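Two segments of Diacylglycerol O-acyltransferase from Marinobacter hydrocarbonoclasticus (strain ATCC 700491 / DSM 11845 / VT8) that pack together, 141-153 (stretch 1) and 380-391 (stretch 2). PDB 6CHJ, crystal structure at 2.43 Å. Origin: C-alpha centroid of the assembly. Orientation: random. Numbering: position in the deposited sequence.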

ATOM      1  N   GLY B 141      -3.720   3.894  19.619  1.00 70.73           N
ATOM      2  CA  GLY B 141      -3.733   2.444  19.575  1.00 62.87           C
ATOM      3  C   GLY B 141      -4.748   1.744  20.460  1.00 69.83           C
ATOM      4  O   GLY B 141      -5.346   0.741  20.047  1.00 72.08           O
ATOM      5  N   VAL B 142      -4.964   2.239  21.676  1.00 69.72           N
ATOM      6  CA  VAL B 142      -5.839   1.511  22.585  1.00 73.89           C
ATOM      7  C   VAL B 142      -7.303   1.803  22.274  1.00 72.00           C
ATOM      8  O   VAL B 142      -8.111   0.879  22.132  1.00 78.68           O
ATOM      9  CB  VAL B 142      -5.467   1.810  24.048  1.00 68.39           C
ATOM     10  CG1 VAL B 142      -4.137   1.209  24.328  1.00 76.02           C
ATOM     11  CG2 VAL B 142      -5.388   3.284  24.308  1.00 72.11           C
ATOM     12  N   SER B 143      -7.670   3.084  22.112  1.00 76.12           N
ATOM     13  CA  SER B 143      -9.058   3.393  21.760  1.00 74.76           C
ATOM     14  C   SER B 143      -9.432   2.814  20.402  1.00 70.59           C
ATOM     15  O   SER B 143     -10.595   2.467  20.177  1.00 74.13           O
ATOM     16  CB  SER B 143      -9.309   4.903  21.794  1.00 76.03           C
ATOM     17  OG  SER B 143      -8.337   5.626  21.067  1.00 74.62           O
ATOM     18  N   ALA B 144      -8.466   2.680  19.492  1.00 67.05           N
ATOM     19  CA  ALA B 144      -8.718   1.894  18.294  1.00 67.72           C
ATOM     20  C   ALA B 144      -9.134   0.484  18.672  1.00 74.85           C
ATOM     21  O   ALA B 144     -10.198   0.006  18.257  1.00 77.62           O
ATOM     22  CB  ALA B 144      -7.487   1.869  17.386  1.00 68.89           C
ATOM     23  N   MET B 145      -8.325  -0.192  19.491  1.00 75.73           N
ATOM     24  CA  MET B 145      -8.677  -1.557  19.861  1.00 81.37           C
ATOM     25  C   MET B 145      -9.734  -1.614  20.957  1.00 79.44           C
ATOM     26  O   MET B 145     -10.100  -2.714  21.382  1.00 89.49           O
ATOM     27  CB  MET B 145      -7.424  -2.354  20.257  1.00 77.76           C
ATOM     28  CG  MET B 145      -6.538  -2.722  19.033  1.00 84.61           C
ATOM     29  SD  MET B 145      -6.046  -4.470  18.836  1.00 92.82           S
ATOM     30  CE  MET B 145      -7.496  -5.304  18.163  1.00 55.95           C
ATOM     31  N   ARG B 146     -10.247  -0.468  21.406  1.00 73.27           N
ATOM     32  CA  ARG B 146     -11.473  -0.444  22.192  1.00 77.91           C
ATOM     33  C   ARG B 146     -12.707  -0.285  21.309  1.00 79.25           C
ATOM     34  O   ARG B 146     -13.726  -0.945  21.546  1.00 80.19           O
ATOM     35  CB  ARG B 146     -11.406   0.673  23.237  1.00 82.60           C
ATOM     36  CG  ARG B 146     -10.328   0.421  24.304  1.00 82.27           C
ATOM     37  CD  ARG B 146     -10.709   0.971  25.677  1.00 85.39           C
ATOM     38  NE  ARG B 146      -9.551   1.196  26.548  1.00 90.26           N
ATOM     39  CZ  ARG B 146      -8.728   0.252  27.018  1.00 91.50           C
ATOM     40  NH1 ARG B 146      -8.911  -1.035  26.732  1.00 91.19           N
ATOM     41  NH2 ARG B 146      -7.715   0.600  27.803  1.00 85.03           N
ATOM     42  N   MET B 147     -12.622   0.572  20.285  1.00 76.20           N
ATOM     43  CA  MET B 147     -13.681   0.669  19.284  1.00 70.22           C
ATOM     44  C   MET B 147     -13.942  -0.666  18.608  1.00 76.08           C
ATOM     45  O   MET B 147     -15.098  -1.014  18.331  1.00 83.16           O
ATOM     46  CB  MET B 147     -13.308   1.703  18.233  1.00 69.76           C
ATOM     47  CG  MET B 147     -13.256   3.110  18.740  1.00 69.03           C
ATOM     48  SD  MET B 147     -13.257   4.193  17.331  1.00 81.00           S
ATOM     49  CE  MET B 147     -11.997   5.371  17.749  1.00 66.90           C
ATOM     50  N   ALA B 148     -12.884  -1.416  18.297  1.00 75.18           N
ATOM     51  CA  ALA B 148     -13.079  -2.713  17.658  1.00 71.29           C
ATOM     52  C   ALA B 148     -13.761  -3.707  18.593  1.00 76.65           C
ATOM     53  O   ALA B 148     -14.416  -4.648  18.124  1.00 78.35           O
ATOM     54  CB  ALA B 148     -11.747  -3.266  17.163  1.00 64.19           C
ATOM     55  N   THR B 149     -13.623  -3.521  19.907  1.00 76.87           N
ATOM     56  CA  THR B 149     -14.342  -4.356  20.862  1.00 78.35           C
ATOM     57  C   THR B 149     -15.744  -3.806  21.121  1.00 80.66           C
ATOM     58  O   THR B 149     -16.728  -4.552  21.054  1.00 80.56           O
ATOM     59  CB  THR B 149     -13.552  -4.482  22.177  1.00 77.53           C
ATOM     60  OG1 THR B 149     -13.380  -3.189  22.768  1.00 83.75           O
ATOM     61  CG2 THR B 149     -12.177  -5.105  21.928  1.00 71.45           C
ATOM     62  N   ARG B 150     -15.841  -2.497  21.394  1.00 78.13           N
ATOM     63  CA  ARG B 150     -17.138  -1.840  21.544  1.00 79.74           C
ATOM     64  C   ARG B 150     -18.063  -2.118  20.360  1.00 83.01           C
ATOM     65  O   ARG B 150     -19.289  -2.177  20.524  1.00 86.63           O
ATOM     66  CB  ARG B 150     -16.928  -0.332  21.719  1.00 80.94           C
ATOM     67  CG  ARG B 150     -18.179   0.441  22.108  1.00 83.98           C
ATOM     68  CD  ARG B 150     -17.841   1.797  22.727  1.00 82.95           C
ATOM     69  NE  ARG B 150     -17.225   2.708  21.764  1.00 83.46           N
ATOM     70  CZ  ARG B 150     -17.907   3.532  20.972  1.00 87.29           C
ATOM     71  NH1 ARG B 150     -19.235   3.561  21.029  1.00 86.22           N
ATOM     72  NH2 ARG B 150     -17.262   4.326  20.122  1.00 80.51           N
ATOM     73  N   MET B 151     -17.493  -2.304  19.164  1.00 80.19           N
ATOM     74  CA  MET B 151     -18.251  -2.687  17.977  1.00 78.71           C
ATOM     75  C   MET B 151     -18.962  -4.027  18.132  1.00 77.63           C
ATOM     76  O   MET B 151     -19.833  -4.344  17.312  1.00 76.53           O
ATOM     77  CB  MET B 151     -17.311  -2.746  16.763  1.00 77.79           C
ATOM     78  CG  MET B 151     -18.015  -2.624  15.419  1.00 76.61           C
ATOM     79  SD  MET B 151     -17.277  -3.582  14.070  1.00 81.28           S
ATOM     80  CE  MET B 151     -17.046  -5.198  14.812  1.00 79.30           C
ATOM     81  N   LEU B 152     -18.621  -4.819  19.144  1.00 75.05           N
ATOM     82  CA  LEU B 152     -19.181  -6.150  19.308  1.00 72.78           C
ATOM     83  C   LEU B 152     -20.162  -6.166  20.477  1.00 72.15           C
ATOM     84  O   LEU B 152     -20.317  -5.186  21.212  1.00 73.13           O
ATOM     85  CB  LEU B 152     -18.067  -7.179  19.518  1.00 77.65           C
ATOM     86  CG  LEU B 152     -16.978  -7.328  18.454  1.00 75.65           C
ATOM     87  CD1 LEU B 152     -15.678  -7.788  19.112  1.00 72.18           C
ATOM     88  CD2 LEU B 152     -17.389  -8.295  17.367  1.00 72.09           C
ATOM     89  N   SER B 153     -20.828  -7.305  20.645  1.00 65.99           N
ATOM     90  CA  SER B 153     -21.772  -7.489  21.732  1.00 74.29           C
ATOM     91  C   SER B 153     -21.568  -8.872  22.338  1.00 79.78           C
ATOM     92  O   SER B 153     -20.972  -9.763  21.724  1.00 77.90           O
ATOM     93  CB  SER B 153     -23.216  -7.318  21.246  1.00 77.00           C
ATOM     94  OG  SER B 153     -24.144  -7.497  22.299  1.00 78.79           O
TER
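Stretch 2, residues 380-391: NVPGPSRPLYWN

How does stretch 2 run along stretch 1? It runs in the same general sense for most of its length and then turns back against it at the end. Stretch 1 is a helix that gives way to an extended tail at Leu152 and Ser153. Stretch 2 begins extended around Val381, and its loop of prolines follows the helix at some distance: the CA of Val142 is 7.0 Å from the CA of Val381, and the CA of Thr149 is 7.5 Å from the CA of Pro384. Near the tail the two backbones close in: the CA of Leu152 is 5.3 Å from the CA of Trp390, and the CA of Ser153 is 5.7 Å from the CA of Tyr389.

What fills the space along the helix? Contacts there are sparse: three side chains of the helix each reach across to a separate point of stretch 2. Val142 and Val381 point toward each other and meet tip to tip, CG1 of Val142 lying 3.4 Å from CG1 of Val381. Arg146 leaves the helix sideways, but its end comes nearer, bringing NH1 to 3.5 Å from O of Pro382, which sits at the edge of the guanidinium near its plane. Thr149 is the next bump: its CG2 rests 4.1 Å from CD of the Pro384 ring. Its OG1 turns back to its own helix and donates to O of Arg146 at 2.6 Å.

Where do the backbones join? They join at a single antiparallel bridge between Ser153 and Tyr389. N of Ser153 donates to O of Tyr389 at 3.2 Å, almost straight at 173°, and N of Tyr389 donates to O of Ser153 at 3.0 Å, with a more bent angle of 149°. The same carbonyl O of Ser153 also lies 3.4 Å from CD2 of Leu388 and 3.6 Å from CA of Leu388, so Leu388, just before the bridge residue Tyr389, packs against this oxygen as well. The side chain of Ser153 points away, and the pairing is made by its backbone.

How do the larger side chains fit around this bridge? Leu152 points toward stretch 2 and wedges between Leu388 and Trp390: its CD1 lies 3.9 Å from CD1 of Leu388, while its CD2 lies 3.5 Å from CB of Trp390 and 3.5 Å from O of Tyr389. Met151 starts out sideways, yet its end reaches the indole. There the methyl CE sits over one face of the Trp390 five-membered ring, 3.6 Å from its centroid and only 5° off the normal, so a rounded methyl rests on a flat surface, a CH-pi contact.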

ATOM      1  N   ASN B 380       1.119  -3.900  26.536  1.00 64.54           N
ATOM      2  CA  ASN B 380       0.121  -4.830  27.046  1.00 63.63           C
ATOM      3  C   ASN B 380      -1.103  -4.020  27.430  1.00 69.64           C
ATOM      4  O   ASN B 380      -1.078  -3.291  28.422  1.00 77.11           O
ATOM      5  CB  ASN B 380       0.651  -5.617  28.238  1.00 63.55           C
ATOM      6  CG  ASN B 380      -0.178  -6.838  28.525  1.00 73.23           C
ATOM      7  OD1 ASN B 380      -1.373  -6.864  28.226  1.00 69.69           O
ATOM      8  ND2 ASN B 380       0.447  -7.868  29.093  1.00 70.69           N
ATOM      9  N   VAL B 381      -2.161  -4.126  26.640  1.00 71.67           N
ATOM     10  CA  VAL B 381      -3.366  -3.350  26.903  1.00 75.61           C
ATOM     11  C   VAL B 381      -4.552  -4.306  27.042  1.00 77.50           C
ATOM     12  O   VAL B 381      -5.036  -4.863  26.040  1.00 74.09           O
ATOM     13  CB  VAL B 381      -3.557  -2.287  25.812  1.00 79.16           C
ATOM     14  CG1 VAL B 381      -2.463  -1.238  25.968  1.00 76.38           C
ATOM     15  CG2 VAL B 381      -3.472  -2.910  24.426  1.00 78.88           C
ATOM     16  N   PRO B 382      -5.041  -4.531  28.269  1.00 79.45           N
ATOM     17  CA  PRO B 382      -6.006  -5.618  28.503  1.00 78.50           C
ATOM     18  C   PRO B 382      -7.314  -5.417  27.748  1.00 71.13           C
ATOM     19  O   PRO B 382      -7.705  -4.293  27.427  1.00 74.10           O
ATOM     20  CB  PRO B 382      -6.219  -5.579  30.025  1.00 79.52           C
ATOM     21  CG  PRO B 382      -5.816  -4.184  30.438  1.00 74.24           C
ATOM     22  CD  PRO B 382      -4.699  -3.815  29.513  1.00 75.53           C
ATOM     23  N   GLY B 383      -7.991  -6.532  27.466  1.00 70.60           N
ATOM     24  CA  GLY B 383      -9.205  -6.515  26.680  1.00 71.49           C
ATOM     25  C   GLY B 383     -10.412  -7.098  27.387  1.00 73.44           C
ATOM     26  O   GLY B 383     -10.449  -7.213  28.616  1.00 75.95           O
ATOM     27  N   PRO B 384     -11.424  -7.490  26.610  1.00 71.58           N
ATOM     28  CA  PRO B 384     -12.696  -7.936  27.196  1.00 73.56           C
ATOM     29  C   PRO B 384     -12.624  -9.334  27.803  1.00 76.73           C
ATOM     30  O   PRO B 384     -11.994 -10.249  27.257  1.00 68.01           O
ATOM     31  CB  PRO B 384     -13.652  -7.915  25.999  1.00 74.23           C
ATOM     32  CG  PRO B 384     -12.748  -8.214  24.828  1.00 75.06           C
ATOM     33  CD  PRO B 384     -11.453  -7.507  25.138  1.00 71.94           C
ATOM     34  N   SER B 385     -13.320  -9.495  28.935  1.00 75.18           N
ATOM     35  CA  SER B 385     -13.190 -10.676  29.784  1.00 76.64           C
ATOM     36  C   SER B 385     -14.109 -11.829  29.400  1.00 73.17           C
ATOM     37  O   SER B 385     -14.005 -12.899  30.011  1.00 75.07           O
ATOM     38  CB  SER B 385     -13.444 -10.302  31.247  1.00 74.86           C
ATOM     39  OG  SER B 385     -14.429  -9.290  31.354  1.00 74.30           O
ATOM     40  N   ARG B 386     -14.992 -11.655  28.422  1.00 74.38           N
ATOM     41  CA  ARG B 386     -16.005 -12.646  28.080  1.00 74.55           C
ATOM     42  C   ARG B 386     -16.125 -12.753  26.564  1.00 74.06           C
ATOM     43  O   ARG B 386     -15.776 -11.813  25.845  1.00 69.43           O
ATOM     44  CB  ARG B 386     -17.363 -12.283  28.698  1.00 75.26           C
ATOM     45  CG  ARG B 386     -17.315 -12.163  30.226  1.00 80.11           C
ATOM     46  CD  ARG B 386     -18.668 -11.936  30.842  1.00 81.37           C
ATOM     47  NE  ARG B 386     -19.225 -10.648  30.450  1.00 81.32           N
ATOM     48  CZ  ARG B 386     -19.064  -9.536  31.149  1.00 79.92           C
ATOM     49  NH1 ARG B 386     -18.352  -9.563  32.267  1.00 80.10           N
ATOM     50  NH2 ARG B 386     -19.608  -8.401  30.729  1.00 84.38           N
ATOM     51  N   PRO B 387     -16.613 -13.892  26.053  1.00 72.18           N
ATOM     52  CA  PRO B 387     -16.682 -14.072  24.596  1.00 69.45           C
ATOM     53  C   PRO B 387     -17.584 -13.039  23.933  1.00 69.84           C
ATOM     54  O   PRO B 387     -18.472 -12.444  24.555  1.00 71.84           O
ATOM     55  CB  PRO B 387     -17.241 -15.493  24.430  1.00 69.45           C
ATOM     56  CG  PRO B 387     -16.895 -16.182  25.693  1.00 71.18           C
ATOM     57  CD  PRO B 387     -16.999 -15.121  26.765  1.00 70.38           C
ATOM     58  N   LEU B 388     -17.328 -12.817  22.643  1.00 68.00           N
ATOM     59  CA  LEU B 388     -17.966 -11.730  21.918  1.00 67.12           C
ATOM     60  C   LEU B 388     -18.381 -12.220  20.539  1.00 63.94           C
ATOM     61  O   LEU B 388     -17.897 -13.239  20.036  1.00 62.06           O
ATOM     62  CB  LEU B 388     -17.052 -10.502  21.818  1.00 68.64           C
ATOM     63  CG  LEU B 388     -16.871  -9.718  23.117  1.00 65.57           C
ATOM     64  CD1 LEU B 388     -15.902  -8.558  22.948  1.00 65.13           C
ATOM     65  CD2 LEU B 388     -18.213  -9.229  23.606  1.00 70.54           C
ATOM     66  N   TYR B 389     -19.330 -11.495  19.950  1.00 71.57           N
ATOM     67  CA  TYR B 389     -19.913 -11.865  18.668  1.00 67.66           C
ATOM     68  C   TYR B 389     -20.186 -10.600  17.877  1.00 67.90           C
ATOM     69  O   TYR B 389     -20.516  -9.557  18.452  1.00 65.65           O
ATOM     70  CB  TYR B 389     -21.223 -12.681  18.828  1.00 66.22           C
ATOM     71  CG  TYR B 389     -21.101 -13.862  19.773  1.00 71.55           C
ATOM     72  CD1 TYR B 389     -21.129 -13.677  21.155  1.00 73.40           C
ATOM     73  CD2 TYR B 389     -20.929 -15.156  19.288  1.00 68.20           C
ATOM     74  CE1 TYR B 389     -20.993 -14.733  22.023  1.00 72.19           C
ATOM     75  CE2 TYR B 389     -20.799 -16.229  20.161  1.00 69.60           C
ATOM     76  CZ  TYR B 389     -20.826 -16.003  21.527  1.00 69.61           C
ATOM     77  OH  TYR B 389     -20.696 -17.043  22.409  1.00 77.44           O
ATOM     78  N   TRP B 390     -20.007 -10.695  16.560  1.00 70.60           N
ATOM     79  CA  TRP B 390     -20.507  -9.709  15.606  1.00 74.31           C
ATOM     80  C   TRP B 390     -21.629 -10.397  14.851  1.00 69.23           C
ATOM     81  O   TRP B 390     -21.383 -11.385  14.151  1.00 65.10           O
ATOM     82  CB  TRP B 390     -19.420  -9.227  14.645  1.00 69.58           C
ATOM     83  CG  TRP B 390     -19.734  -7.906  13.943  1.00 75.07           C
ATOM     84  CD1 TRP B 390     -20.439  -6.839  14.455  1.00 78.32           C
ATOM     85  CD2 TRP B 390     -19.323  -7.511  12.622  1.00 73.86           C
ATOM     86  NE1 TRP B 390     -20.494  -5.816  13.527  1.00 71.40           N
ATOM     87  CE2 TRP B 390     -19.821  -6.206  12.397  1.00 70.99           C
ATOM     88  CE3 TRP B 390     -18.582  -8.135  11.607  1.00 71.11           C
ATOM     89  CZ2 TRP B 390     -19.604  -5.521  11.199  1.00 74.12           C
ATOM     90  CZ3 TRP B 390     -18.371  -7.455  10.416  1.00 64.89           C
ATOM     91  CH2 TRP B 390     -18.883  -6.162  10.224  1.00 70.45           C
ATOM     92  N   ASN B 391     -22.850  -9.886  15.024  1.00 74.28           N
ATOM     93  CA  ASN B 391     -24.069 -10.446  14.429  1.00 71.74           C
ATOM     94  C   ASN B 391     -24.016 -11.972  14.380  1.00 71.78           C
ATOM     95  O   ASN B 391     -24.208 -12.601  13.334  1.00 70.14           O
ATOM     96  CB  ASN B 391     -24.310  -9.830  13.057  1.00 73.10           C
ATOM     97  CG  ASN B 391     -24.423  -8.316  13.129  1.00 72.54           C
ATOM     98  OD1 ASN B 391     -25.332  -7.793  13.760  1.00 71.71           O
ATOM     99  ND2 ASN B 391     -23.468  -7.607  12.524  1.00 71.46           N
TER